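Local structure of signal recognition 54 kDa protein (Pyrococcus furiosus, 3DM5) at residues 110-116 and 218-222; 134-139 and 188-194; 328-332 and 384-390; 337-341 and 372-376. The protein is the SRP54 protein of an archaeal signal recognition particle, joining a helical bundle and a P-loop nucleotide-binding domain to a helical signal peptide binding domain. All coordinates share one frame. Residue numbers count along the deposited sequence, not the author numbering.

Interaction 1: 110-116 and 218-222. With GDP (guanosine-5'-diphosphate), chain J.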
loop_
_atom_site.group_PDB
_atom_site.type_symbol
_atom_site.label_atom_id
_atom_site.label_comp_id
_atom_site.label_asym_id
_atom_site.label_seq_id
_atom_site.Cartn_x
_atom_site.Cartn_y
_atom_site.Cartn_z
ATOM N N GLY A 110 2.511 26.590 13.177
ATOM C CA GLY A 110 2.500 25.180 12.804
ATOM C C GLY A 110 3.816 24.616 12.278
ATOM O O GLY A 110 3.848 23.614 11.567
ATOM N N SER A 111 4.917 25.263 12.619
ATOM C CA SER A 111 6.209 24.700 12.296
ATOM C C SER A 111 6.577 23.747 13.401
ATOM O O SER A 111 7.464 22.929 13.239
ATOM C CB SER A 111 7.269 25.790 12.203
ATOM O OG SER A 111 7.327 26.565 13.391
ATOM N N GLY A 112 5.896 23.870 14.530
ATOM C CA GLY A 112 6.254 23.129 15.718
ATOM C C GLY A 112 7.289 23.866 16.558
ATOM O O GLY A 112 7.993 23.240 17.348
ATOM N N LYS A 113 7.381 25.187 16.395
ATOM C CA LYS A 113 8.342 26.018 17.137
ATOM C C LYS A 113 8.130 26.012 18.659
ATOM O O LYS A 113 9.057 25.710 19.421
ATOM C CB LYS A 113 8.287 27.458 16.645
ATOM C CG LYS A 113 9.288 28.363 17.305
ATOM C CD LYS A 113 9.140 29.779 16.796
ATOM C CE LYS A 113 8.085 30.571 17.574
ATOM N NZ LYS A 113 6.696 30.129 17.317
ATOM N N THR A 114 6.927 26.365 19.114
ATOM C CA THR A 114 6.660 26.350 20.549
ATOM C C THR A 114 7.179 25.037 21.164
ATOM O O THR A 114 8.003 25.050 22.100
ATOM C CB THR A 114 5.157 26.504 20.890
ATOM O OG1 THR A 114 4.554 27.527 20.090
ATOM C CG2 THR A 114 4.990 26.864 22.331
ATOM N N THR A 115 6.703 23.908 20.625
ATOM C CA THR A 115 7.101 22.588 21.119
ATOM C C THR A 115 8.615 22.392 21.060
ATOM O O THR A 115 9.240 21.930 22.017
ATOM C CB THR A 115 6.428 21.448 20.313
ATOM O OG1 THR A 115 5.014 21.680 20.225
ATOM C CG2 THR A 115 6.677 20.111 20.985
ATOM N N THR A 116 9.211 22.723 19.921
ATOM C CA THR A 116 10.653 22.626 19.814
ATOM C C THR A 116 11.385 23.474 20.880
ATOM O O THR A 116 12.477 23.116 21.319
ATOM C CB THR A 116 11.132 22.984 18.405
ATOM O OG1 THR A 116 10.346 22.279 17.439
ATOM C CG2 THR A 116 12.621 22.648 18.230
ATOM N N LEU A 218 16.022 28.647 13.074
ATOM C CA LEU A 218 14.774 28.587 12.327
ATOM C C LEU A 218 14.222 27.162 12.405
ATOM O O LEU A 218 14.938 26.183 12.165
ATOM C CB LEU A 218 15.002 28.992 10.872
ATOM C CG LEU A 218 13.754 28.780 10.002
ATOM C CD1 LEU A 218 12.581 29.599 10.571
ATOM C CD2 LEU A 218 14.020 29.084 8.528
ATOM N N VAL A 219 12.956 27.059 12.777
ATOM C CA VAL A 219 12.276 25.780 12.942
ATOM C C VAL A 219 11.412 25.525 11.711
ATOM O O VAL A 219 10.491 26.267 11.432
ATOM C CB VAL A 219 11.431 25.798 14.222
ATOM C CG1 VAL A 219 10.600 24.537 14.332
ATOM C CG2 VAL A 219 12.341 25.951 15.430
ATOM N N ILE A 220 11.762 24.505 10.939
ATOM C CA ILE A 220 11.047 24.187 9.705
ATOM C C ILE A 220 10.268 22.886 9.845
ATOM O O ILE A 220 10.804 21.867 10.293
ATOM C CB ILE A 220 12.008 24.017 8.504
ATOM C CG1 ILE A 220 12.921 25.227 8.357
ATOM C CG2 ILE A 220 11.232 23.812 7.214
ATOM C CD1 ILE A 220 13.768 25.165 7.115
ATOM N N ASP A 221 9.005 22.938 9.443
ATOM C CA ASP A 221 8.131 21.773 9.392
ATOM C C ASP A 221 8.551 20.893 8.218
ATOM O O ASP A 221 8.445 21.280 7.059
ATOM C CB ASP A 221 6.692 22.264 9.254
ATOM C CG ASP A 221 5.695 21.151 9.044
ATOM O OD1 ASP A 221 6.097 20.037 8.629
ATOM O OD2 ASP A 221 4.495 21.414 9.282
ATOM N N GLY A 222 9.049 19.704 8.530
ATOM C CA GLY A 222 9.617 18.843 7.513
ATOM C C GLY A 222 8.601 18.166 6.610
ATOM O O GLY A 222 8.970 17.497 5.668
HETATM P PB GDP J . 3.591 26.294 16.648
HETATM O O1B GDP J . 4.261 25.687 15.464
HETATM O O2B GDP J . 2.535 27.254 16.158
HETATM O O3B GDP J . 4.617 26.996 17.504
HETATM O O3A GDP J . 2.731 25.208 17.475
HETATM P PA GDP J . 3.232 23.805 18.074
HETATM O O1A GDP J . 2.228 23.246 19.037
HETATM O O2A GDP J . 4.578 23.906 18.732
HETATM O "O5'" GDP J . 3.237 22.871 16.765
HETATM C "C5'" GDP J . 1.976 22.625 16.154
HETATM C "C4'" GDP J . 1.687 21.123 16.077
HETATM O "O4'" GDP J . 2.790 20.344 15.558
HETATM C "C3'" GDP J . 1.351 20.558 17.445
HETATM O "O3'" GDP J . 0.209 19.720 17.238
HETATM C "C2'" GDP J . 2.581 19.756 17.828
HETATM O "O2'" GDP J . 2.271 18.609 18.586
HETATM C "C1'" GDP J . 3.087 19.287 16.487
HETATM N N9 GDP J . 4.527 18.989 16.455
HETATM C C8 GDP J . 5.566 19.798 16.723
HETATM N N7 GDP J . 6.743 19.143 16.528
HETATM C C5 GDP J . 6.447 17.897 16.110
HETATM C C6 GDP J . 7.184 16.667 15.718
HETATM O O6 GDP J . 8.437 16.614 15.701
HETATM N N1 GDP J . 6.460 15.595 15.372
HETATM C C2 GDP J . 5.116 15.600 15.353
HETATM N N2 GDP J . 4.465 14.476 14.985
HETATM N N3 GDP J . 4.380 16.677 15.687
HETATM C C4 GDP J . 4.984 17.816 16.066
#
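G110 opens the phosphate-binding part of a P-loop by donating its N to O2B of GDP (3.1 Å). Its carbonyl O lies 3.2 Å from OD2 of D221; both are acceptors, and K248 from outside the segments bonds to the carbonyl and forms a weak, long ion pair with the carboxylate, whose OD1 bonds to T223. S111 fits closely against the strand, its CB 3.3 Å from V219 O and its CA 3.9 Å from D221 CB, while its hydroxyl bonds to I108 O. At G112, the N-cap, a CB would jam against the carbonyl O of S111 and clash with C8 of GDP, so glycine is called for; the G112 N donates to O1B at 2.6 Å. K113 starts the helix. V219 CG1 sits 3.9 Å from its N, but the lysine side chain leads away toward D137 and D189, with which NZ makes weak, long ion pairs. T114 holds O3B through both N (2.9 Å) and OG1 (2.6 Å), and T115 holds O2A in the same way (N at 2.8 Å, OG1 at 2.7 Å). T116 turns inward: OG1 donates to G112 O (2.5 Å) and touches V219 CG1 at 3.8 Å. No hydrogen bond joins loop and strand directly. V219 and the D221 methylene line the loop by van der Waals contact, while the amides of G110, G112, T114 and T115 donate to the diphosphate.

Interaction 2: 134-139 and 188-194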
loop_
_atom_site.group_PDB
_atom_site.type_symbol
_atom_site.label_atom_id
_atom_site.label_comp_id
_atom_site.label_asym_id
_atom_site.label_seq_id
_atom_site.Cartn_x
_atom_site.Cartn_y
_atom_site.Cartn_z
ATOM N N VAL A 134 12.184 32.313 27.394
ATOM C CA VAL A 134 11.524 33.597 27.343
ATOM C C VAL A 134 10.527 33.497 26.224
ATOM O O VAL A 134 10.907 33.265 25.080
ATOM C CB VAL A 134 12.521 34.716 26.972
ATOM C CG1 VAL A 134 11.781 36.036 26.650
ATOM C CG2 VAL A 134 13.526 34.898 28.077
ATOM N N CYS A 135 9.256 33.678 26.540
ATOM C CA CYS A 135 8.223 33.617 25.521
ATOM C C CYS A 135 7.838 35.019 25.043
ATOM O O CYS A 135 7.060 35.710 25.699
ATOM C CB CYS A 135 7.003 32.888 26.065
ATOM S SG CYS A 135 5.547 32.990 25.024
ATOM N N SER A 136 8.385 35.439 23.905
ATOM C CA SER A 136 8.041 36.743 23.361
ATOM C C SER A 136 7.090 36.612 22.178
ATOM O O SER A 136 7.066 37.459 21.291
ATOM C CB SER A 136 9.301 37.535 22.984
ATOM O OG SER A 136 10.033 36.908 21.948
ATOM N N ASP A 137 6.309 35.533 22.177
ATOM C CA ASP A 137 5.357 35.234 21.104
ATOM C C ASP A 137 4.061 35.987 21.337
ATOM O O ASP A 137 3.148 35.487 22.000
ATOM C CB ASP A 137 5.080 33.723 21.023
ATOM C CG ASP A 137 4.343 33.310 19.739
ATOM O OD1 ASP A 137 3.901 34.194 18.984
ATOM O OD2 ASP A 137 4.210 32.086 19.485
ATOM N N THR A 138 4.000 37.195 20.783
ATOM C CA THR A 138 2.844 38.070 20.924
ATOM C C THR A 138 1.792 37.741 19.866
ATOM O O THR A 138 0.678 38.248 19.919
ATOM C CB THR A 138 3.258 39.564 20.803
ATOM O OG1 THR A 138 3.935 39.780 19.560
ATOM C CG2 THR A 138 4.188 39.958 21.936
ATOM N N TRP A 139 2.170 36.888 18.914
ATOM C CA TRP A 139 1.319 36.484 17.781
ATOM C C TRP A 139 0.267 35.409 18.139
ATOM O O TRP A 139 -0.793 35.330 17.520
ATOM C CB TRP A 139 2.207 35.989 16.634
ATOM C CG TRP A 139 1.642 36.193 15.264
ATOM C CD1 TRP A 139 1.614 37.360 14.546
ATOM C CD2 TRP A 139 1.053 35.190 14.424
ATOM N NE1 TRP A 139 1.031 37.143 13.317
ATOM C CE2 TRP A 139 0.675 35.823 13.219
ATOM C CE3 TRP A 139 0.806 33.818 14.576
ATOM C CZ2 TRP A 139 0.054 35.130 12.173
ATOM C CZ3 TRP A 139 0.193 33.132 13.536
ATOM C CH2 TRP A 139 -0.179 33.791 12.349
ATOM N N VAL A 188 14.797 31.808 23.516
ATOM C CA VAL A 188 13.827 32.861 23.251
ATOM C C VAL A 188 12.904 32.478 22.102
ATOM O O VAL A 188 13.350 32.236 20.976
ATOM C CB VAL A 188 14.509 34.201 22.892
ATOM C CG1 VAL A 188 13.495 35.322 22.971
ATOM C CG2 VAL A 188 15.709 34.458 23.807
ATOM N N ASP A 189 11.619 32.424 22.421
ATOM C CA ASP A 189 10.563 31.975 21.539
ATOM C C ASP A 189 9.872 33.210 20.985
ATOM O O ASP A 189 9.084 33.848 21.680
ATOM C CB ASP A 189 9.558 31.126 22.350
ATOM C CG ASP A 189 8.336 30.707 21.540
ATOM O OD1 ASP A 189 8.500 30.362 20.355
ATOM O OD2 ASP A 189 7.218 30.718 22.081
ATOM N N THR A 190 10.176 33.553 19.742
ATOM C CA THR A 190 9.647 34.758 19.134
ATOM C C THR A 190 8.281 34.510 18.533
ATOM O O THR A 190 7.790 33.386 18.531
ATOM C CB THR A 190 10.569 35.275 18.052
ATOM O OG1 THR A 190 10.732 34.273 17.044
ATOM C CG2 THR A 190 11.911 35.590 18.647
ATOM N N ALA A 191 7.664 35.574 18.037
ATOM C CA ALA A 191 6.336 35.490 17.464
ATOM C C ALA A 191 6.388 34.833 16.095
ATOM O O ALA A 191 7.226 35.173 15.261
ATOM C CB ALA A 191 5.743 36.876 17.354
ATOM N N GLY A 192 5.491 33.887 15.862
ATOM C CA GLY A 192 5.380 33.293 14.547
ATOM C C GLY A 192 4.645 34.245 13.625
ATOM O O GLY A 192 4.256 35.336 14.038
ATOM N N ARG A 193 4.475 33.849 12.371
ATOM C CA ARG A 193 3.589 34.552 11.459
ATOM C C ARG A 193 2.999 33.476 10.571
ATOM O O ARG A 193 3.335 32.302 10.733
ATOM C CB ARG A 193 4.335 35.601 10.638
ATOM C CG ARG A 193 5.235 36.523 11.465
ATOM C CD ARG A 193 5.025 37.978 11.104
ATOM N NE ARG A 193 4.593 38.117 9.718
ATOM C CZ ARG A 193 3.734 39.038 9.295
ATOM N NH1 ARG A 193 3.215 39.904 10.163
ATOM N NH2 ARG A 193 3.385 39.090 8.010
ATOM N N HIS A 194 2.113 33.846 9.652
ATOM C CA HIS A 194 1.491 32.840 8.799
ATOM C C HIS A 194 2.459 32.208 7.811
ATOM O O HIS A 194 2.546 30.990 7.713
ATOM C CB HIS A 194 0.259 33.384 8.085
ATOM C CG HIS A 194 -1.028 32.872 8.656
ATOM N ND1 HIS A 194 -1.632 33.434 9.754
ATOM C CD2 HIS A 194 -1.817 31.836 8.272
ATOM C CE1 HIS A 194 -2.749 32.774 10.027
ATOM N NE2 HIS A 194 -2.879 31.803 9.142
#
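Two backbone hydrogen bonds set the parallel register: D189 N donates to V134 O (2.9 Å), and S136 N to D189 O (2.8 Å), an acceptor that S136 OG also reaches at 3.2 Å. V188 CA adds a CA-H...O contact to V134 O at 3.5 Å. Past the strands, D137 centres an inverse gamma turn and its OD2 comes within 4.2 Å of D189 OD2; K113 of the P-loop makes weak, long ion pairs with both carboxylates, which probably eases the repulsion between them. The sequences DTWR and DTAGR match the G2 and G3 motifs of SRP-type GTPases, consistent with their place beside the nucleotide. Farther out, W139 spreads over the second loop. R193 CA lies 3.7 Å from the centroid of its six-membered ring in a CH-pi contact, G192 O is 3.0 Å from W139 CG over the same face, and A191 CB touches W139 CB at 3.7 Å. H194 meets the indole obliquely. Within the sheet V134 and V188 pack through their CG1 atoms (4.1 Å), V188 continuing onto helix 198-211. On the opposite face C135 and D189 lie under helix 142-151; strand 101-106 flanks strand 185-189, and helix 167-180 covers S136 and T138.

Interaction 3: 328-332 and 384-390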
loop_
_atom_site.group_PDB
_atom_site.type_symbol
_atom_site.label_atom_id
_atom_site.label_comp_id
_atom_site.label_asym_id
_atom_site.label_seq_id
_atom_site.Cartn_x
_atom_site.Cartn_y
_atom_site.Cartn_z
ATOM N N PHE A 328 12.077 -40.614 11.188
ATOM C CA PHE A 328 13.059 -39.725 10.592
ATOM C C PHE A 328 13.089 -40.066 9.107
ATOM O O PHE A 328 13.082 -41.243 8.737
ATOM C CB PHE A 328 14.412 -39.948 11.280
ATOM C CG PHE A 328 15.597 -39.341 10.571
ATOM C CD1 PHE A 328 16.004 -38.050 10.857
ATOM C CD2 PHE A 328 16.345 -40.086 9.673
ATOM C CE1 PHE A 328 17.114 -37.485 10.232
ATOM C CE2 PHE A 328 17.454 -39.532 9.045
ATOM C CZ PHE A 328 17.840 -38.223 9.328
ATOM N N THR A 329 13.076 -39.046 8.253
ATOM C CA THR A 329 12.912 -39.266 6.821
ATOM C C THR A 329 14.036 -38.661 6.014
ATOM O O THR A 329 14.889 -37.933 6.538
ATOM C CB THR A 329 11.603 -38.655 6.285
ATOM O OG1 THR A 329 11.752 -37.234 6.170
ATOM C CG2 THR A 329 10.419 -38.979 7.202
ATOM N N LEU A 330 14.013 -38.966 4.721
ATOM C CA LEU A 330 14.979 -38.429 3.776
ATOM C C LEU A 330 14.846 -36.925 3.671
ATOM O O LEU A 330 15.792 -36.234 3.303
ATOM C CB LEU A 330 14.787 -39.073 2.406
ATOM C CG LEU A 330 15.629 -40.327 2.181
ATOM C CD1 LEU A 330 14.826 -41.383 1.453
ATOM C CD2 LEU A 330 16.874 -39.955 1.407
ATOM N N LYS A 331 13.660 -36.425 3.997
ATOM C CA LYS A 331 13.419 -34.993 4.006
ATOM C C LYS A 331 14.121 -34.381 5.216
ATOM O O LYS A 331 14.814 -33.373 5.101
ATOM C CB LYS A 331 11.920 -34.709 4.065
ATOM C CG LYS A 331 11.459 -33.593 3.142
ATOM C CD LYS A 331 10.796 -34.130 1.879
ATOM C CE LYS A 331 9.282 -34.210 2.038
ATOM N NZ LYS A 331 8.613 -32.917 1.724
ATOM N N ASP A 332 13.939 -35.009 6.375
ATOM C CA ASP A 332 14.642 -34.613 7.594
ATOM C C ASP A 332 16.172 -34.575 7.424
ATOM O O ASP A 332 16.829 -33.654 7.909
ATOM C CB ASP A 332 14.268 -35.548 8.736
ATOM C CG ASP A 332 12.821 -35.400 9.158
ATOM O OD1 ASP A 332 12.153 -36.429 9.405
ATOM O OD2 ASP A 332 12.347 -34.249 9.243
ATOM N N GLU A 384 8.018 -37.942 -3.582
ATOM C CA GLU A 384 7.605 -37.553 -2.243
ATOM C C GLU A 384 7.517 -38.789 -1.374
ATOM O O GLU A 384 8.079 -38.828 -0.283
ATOM C CB GLU A 384 6.247 -36.825 -2.290
ATOM C CG GLU A 384 6.048 -35.791 -1.211
ATOM C CD GLU A 384 7.127 -34.701 -1.186
ATOM O OE1 GLU A 384 7.829 -34.478 -2.199
ATOM O OE2 GLU A 384 7.261 -34.053 -0.128
ATOM N N GLU A 385 6.824 -39.806 -1.878
ATOM C CA GLU A 385 6.574 -41.017 -1.096
ATOM C C GLU A 385 7.876 -41.706 -0.708
ATOM O O GLU A 385 7.959 -42.323 0.349
ATOM C CB GLU A 385 5.694 -41.994 -1.868
ATOM C CG GLU A 385 6.364 -42.547 -3.103
ATOM C CD GLU A 385 5.551 -43.628 -3.769
ATOM O OE1 GLU A 385 4.802 -44.333 -3.043
ATOM O OE2 GLU A 385 5.675 -43.761 -5.014
ATOM N N GLU A 386 8.877 -41.606 -1.576
ATOM C CA GLU A 386 10.219 -42.111 -1.285
ATOM C C GLU A 386 10.917 -41.285 -0.212
ATOM O O GLU A 386 11.446 -41.832 0.743
ATOM C CB GLU A 386 11.079 -42.177 -2.558
ATOM C CG GLU A 386 10.583 -43.210 -3.567
ATOM C CD GLU A 386 11.280 -43.101 -4.916
ATOM O OE1 GLU A 386 11.859 -42.030 -5.197
ATOM O OE2 GLU A 386 11.245 -44.082 -5.700
ATOM N N LEU A 387 10.916 -39.964 -0.368
ATOM C CA LEU A 387 11.508 -39.094 0.644
ATOM C C LEU A 387 10.842 -39.286 2.009
ATOM O O LEU A 387 11.487 -39.162 3.053
ATOM C CB LEU A 387 11.458 -37.629 0.203
ATOM C CG LEU A 387 12.209 -37.318 -1.089
ATOM C CD1 LEU A 387 11.889 -35.915 -1.534
ATOM C CD2 LEU A 387 13.694 -37.483 -0.899
ATOM N N LEU A 388 9.559 -39.615 2.005
ATOM C CA LEU A 388 8.827 -39.700 3.265
ATOM C C LEU A 388 8.871 -41.100 3.877
ATOM O O LEU A 388 8.732 -41.259 5.089
ATOM C CB LEU A 388 7.386 -39.198 3.094
ATOM C CG LEU A 388 7.313 -37.713 2.719
ATOM C CD1 LEU A 388 5.887 -37.233 2.491
ATOM C CD2 LEU A 388 7.988 -36.889 3.799
ATOM N N ASN A 389 9.077 -42.104 3.032
ATOM C CA ASN A 389 9.202 -43.497 3.471
ATOM C C ASN A 389 10.321 -44.161 2.693
ATOM O O ASN A 389 10.073 -44.792 1.670
ATOM C CB ASN A 389 7.902 -44.264 3.219
ATOM C CG ASN A 389 6.676 -43.462 3.587
ATOM O OD1 ASN A 389 6.343 -43.326 4.765
ATOM N ND2 ASN A 389 5.995 -42.913 2.577
ATOM N N PRO A 390 11.563 -43.990 3.159
ATOM C CA PRO A 390 12.723 -44.546 2.456
ATOM C C PRO A 390 12.656 -46.075 2.393
ATOM O O PRO A 390 12.999 -46.662 1.364
ATOM C CB PRO A 390 13.904 -44.073 3.311
ATOM C CG PRO A 390 13.387 -42.880 4.046
ATOM C CD PRO A 390 11.958 -43.199 4.335
#
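E384, at the start of the short helix 384-388, reaches back across the contact to form a salt bridge, OE2 to K331 NZ at 2.6 Å; the same lysine also pairs with D285 of the second subunit. E385 points its acid to R397, and E386 binds R400, so for the contact itself E386 mainly offers its carbonyl O, 3.5 Å from L330 CD1. L387 lies at the heart of the interface. Its O accepts a weak hydrogen bond from L330 N (3.0 Å) and touches T329 CB at 3.3 Å, while its CD2 packs on L330 CB (3.8 Å). L388 rests its CD2 on the aliphatic part of K331, 3.5 Å from CE. At N389 the chain leaves the helix, its ND2 tied to E385 O (3.0 Å). This turn brings P390 onto L330, with P390 CG 3.3 Å from L330 CD1. The facing end of helix 330-341 is closed by a capping box: D332 N donates to T329 OG1 (3.1 Å) and T329 N to D332 OD1 (3.0 Å). Both helices belong to the helical signal peptide binding domain, or M domain. The C-terminal end of the short helix thus meets the start of helix 330-341: the carbonyl of L387 accepts only a weak bond from the amide of L330, the side chains of L330, L387 and P390 pack on the interior side, and a salt bridge closes the side facing the second subunit.

Interaction 4: 337-341 and 372-376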
loop_
_atom_site.group_PDB
_atom_site.type_symbol
_atom_site.label_atom_id
_atom_site.label_comp_id
_atom_site.label_asym_id
_atom_site.label_seq_id
_atom_site.Cartn_x
_atom_site.Cartn_y
_atom_site.Cartn_z
ATOM N N LEU A 337 21.563 -31.809 6.530
ATOM C CA LEU A 337 22.732 -31.509 5.718
ATOM C C LEU A 337 22.680 -30.080 5.196
ATOM O O LEU A 337 23.620 -29.310 5.394
ATOM C CB LEU A 337 22.855 -32.495 4.550
ATOM C CG LEU A 337 22.739 -33.996 4.861
ATOM C CD1 LEU A 337 23.211 -34.827 3.668
ATOM C CD2 LEU A 337 23.491 -34.394 6.140
ATOM N N GLU A 338 21.579 -29.728 4.537
ATOM C CA GLU A 338 21.410 -28.389 3.967
ATOM C C GLU A 338 21.797 -27.302 4.968
ATOM O O GLU A 338 22.402 -26.295 4.605
ATOM C CB GLU A 338 19.966 -28.183 3.497
ATOM C CG GLU A 338 19.790 -27.169 2.364
ATOM C CD GLU A 338 20.517 -27.574 1.086
ATOM O OE1 GLU A 338 21.744 -27.354 1.013
ATOM O OE2 GLU A 338 19.870 -28.103 0.151
ATOM N N ALA A 339 21.449 -27.519 6.231
ATOM C CA ALA A 339 21.790 -26.583 7.297
ATOM C C ALA A 339 23.270 -26.644 7.644
ATOM O O ALA A 339 23.888 -25.624 7.944
ATOM C CB ALA A 339 20.950 -26.861 8.536
ATOM N N MET A 340 23.838 -27.845 7.609
ATOM C CA MET A 340 25.239 -28.028 7.962
ATOM C C MET A 340 26.162 -27.246 7.040
ATOM O O MET A 340 27.090 -26.586 7.505
ATOM C CB MET A 340 25.618 -29.513 7.976
ATOM C CG MET A 340 25.078 -30.278 9.182
ATOM S SD MET A 340 25.440 -29.487 10.770
ATOM C CE MET A 340 27.229 -29.543 10.780
ATOM N N ARG A 341 25.904 -27.308 5.736
ATOM C CA ARG A 341 26.761 -26.618 4.772
ATOM C C ARG A 341 26.477 -25.114 4.712
ATOM O O ARG A 341 27.299 -24.333 4.227
ATOM C CB ARG A 341 26.653 -27.253 3.385
ATOM C CG ARG A 341 25.408 -26.871 2.612
ATOM C CD ARG A 341 25.464 -27.444 1.202
ATOM N NE ARG A 341 24.521 -26.814 0.279
ATOM C CZ ARG A 341 24.203 -25.521 0.274
ATOM N NH1 ARG A 341 24.761 -24.681 1.138
ATOM N NH2 ARG A 341 23.332 -25.062 -0.615
ATOM N N LEU A 372 27.662 -33.776 -0.547
ATOM C CA LEU A 372 26.340 -33.275 -0.208
ATOM C C LEU A 372 25.646 -32.707 -1.451
ATOM O O LEU A 372 24.451 -32.903 -1.656
ATOM C CB LEU A 372 26.450 -32.214 0.888
ATOM C CG LEU A 372 25.155 -31.724 1.537
ATOM C CD1 LEU A 372 25.466 -31.076 2.864
ATOM C CD2 LEU A 372 24.399 -30.753 0.637
ATOM N N LYS A 373 26.406 -32.003 -2.279
ATOM C CA LYS A 373 25.872 -31.443 -3.510
ATOM C C LYS A 373 25.375 -32.575 -4.397
ATOM O O LYS A 373 24.391 -32.432 -5.120
ATOM C CB LYS A 373 26.952 -30.647 -4.237
ATOM C CG LYS A 373 26.427 -29.502 -5.090
ATOM C CD LYS A 373 27.574 -28.666 -5.669
ATOM C CE LYS A 373 28.631 -28.321 -4.617
ATOM N NZ LYS A 373 28.085 -27.512 -3.487
ATOM N N LYS A 374 26.068 -33.705 -4.335
ATOM C CA LYS A 374 25.662 -34.898 -5.066
ATOM C C LYS A 374 24.423 -35.515 -4.423
ATOM O O LYS A 374 23.498 -35.956 -5.113
ATOM C CB LYS A 374 26.808 -35.910 -5.085
ATOM C CG LYS A 374 26.461 -37.260 -5.687
ATOM C CD LYS A 374 27.706 -38.105 -5.894
ATOM C CE LYS A 374 28.570 -37.559 -7.025
ATOM N NZ LYS A 374 27.978 -37.809 -8.372
ATOM N N PHE A 375 24.418 -35.539 -3.093
ATOM C CA PHE A 375 23.309 -36.087 -2.323
ATOM C C PHE A 375 21.997 -35.375 -2.634
ATOM O O PHE A 375 20.952 -36.014 -2.798
ATOM C CB PHE A 375 23.615 -35.994 -0.829
ATOM C CG PHE A 375 24.376 -37.174 -0.294
ATOM C CD1 PHE A 375 25.027 -38.045 -1.154
ATOM C CD2 PHE A 375 24.453 -37.403 1.075
ATOM C CE1 PHE A 375 25.725 -39.137 -0.659
ATOM C CE2 PHE A 375 25.149 -38.485 1.577
ATOM C CZ PHE A 375 25.787 -39.354 0.711
ATOM N N LYS A 376 22.052 -34.051 -2.715
ATOM C CA LYS A 376 20.870 -33.276 -3.046
ATOM C C LYS A 376 20.375 -33.687 -4.424
ATOM O O LYS A 376 19.207 -34.010 -4.598
ATOM C CB LYS A 376 21.174 -31.781 -3.023
ATOM C CG LYS A 376 20.002 -30.925 -3.460
ATOM C CD LYS A 376 20.342 -29.445 -3.424
ATOM C CE LYS A 376 19.153 -28.592 -3.863
ATOM N NZ LYS A 376 18.727 -28.871 -5.267
#
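The two helical segments run roughly antiparallel, their N-to-C directions 147° apart, and their axes come no nearer than 11.0 Å. The backbones approach most closely at L337 and L372, with CA atoms 7.2 Å apart, so the gap is bridged by long side chains. L372 points straight across: its CD1 packs 3.4 Å from L337 CB, and its CD2 lies 3.5 Å from R341 CD, placing the leucine between the apolar residue and the aliphatic stem of the arginine. In the M domain of SRP54 proteins these helices, 330-341 and 369-379, flank a connection matching the finger loop of relatives, which there borders the hydrophobic groove for signal peptides; its residues 346-364 are not modelled. Deeper in the domain L337 CD1 meets the edge of the F375 ring, 3.9 Å from CD2, and F375 goes on to touch L415 and Q418 of helix 409-427. Charged residues frame the outer side. E338 OE1 pairs with R341 NE at 2.9 Å within its own helix, by charge attraction without an N-H directed at the oxygen. E338 OE2 lies 3.8 Å from K376 CD, whereas the amino group of K376 forms its salt bridge with D380.

In the fold
The four contacts fall into two pairs at opposite ends of an elongated chain. Interactions 1 and 2 share the nucleotide-binding domain and its central sheet, with centres about 12 Å apart; interaction 2 is nested within the loop closed by interaction 1, and K113 links them directly. Interactions 3 and 4 come later in the chain, in the signal peptide binding domain. They share helix 330-341, lie about 15 Å apart between centres, and interaction 4 is nested inside interaction 3. Between the pairs the centres are about 59 to 76 Å apart, so in this conformation the GDP pocket and the signal peptide binding domain lie far apart, with no direct contact between the two pairs.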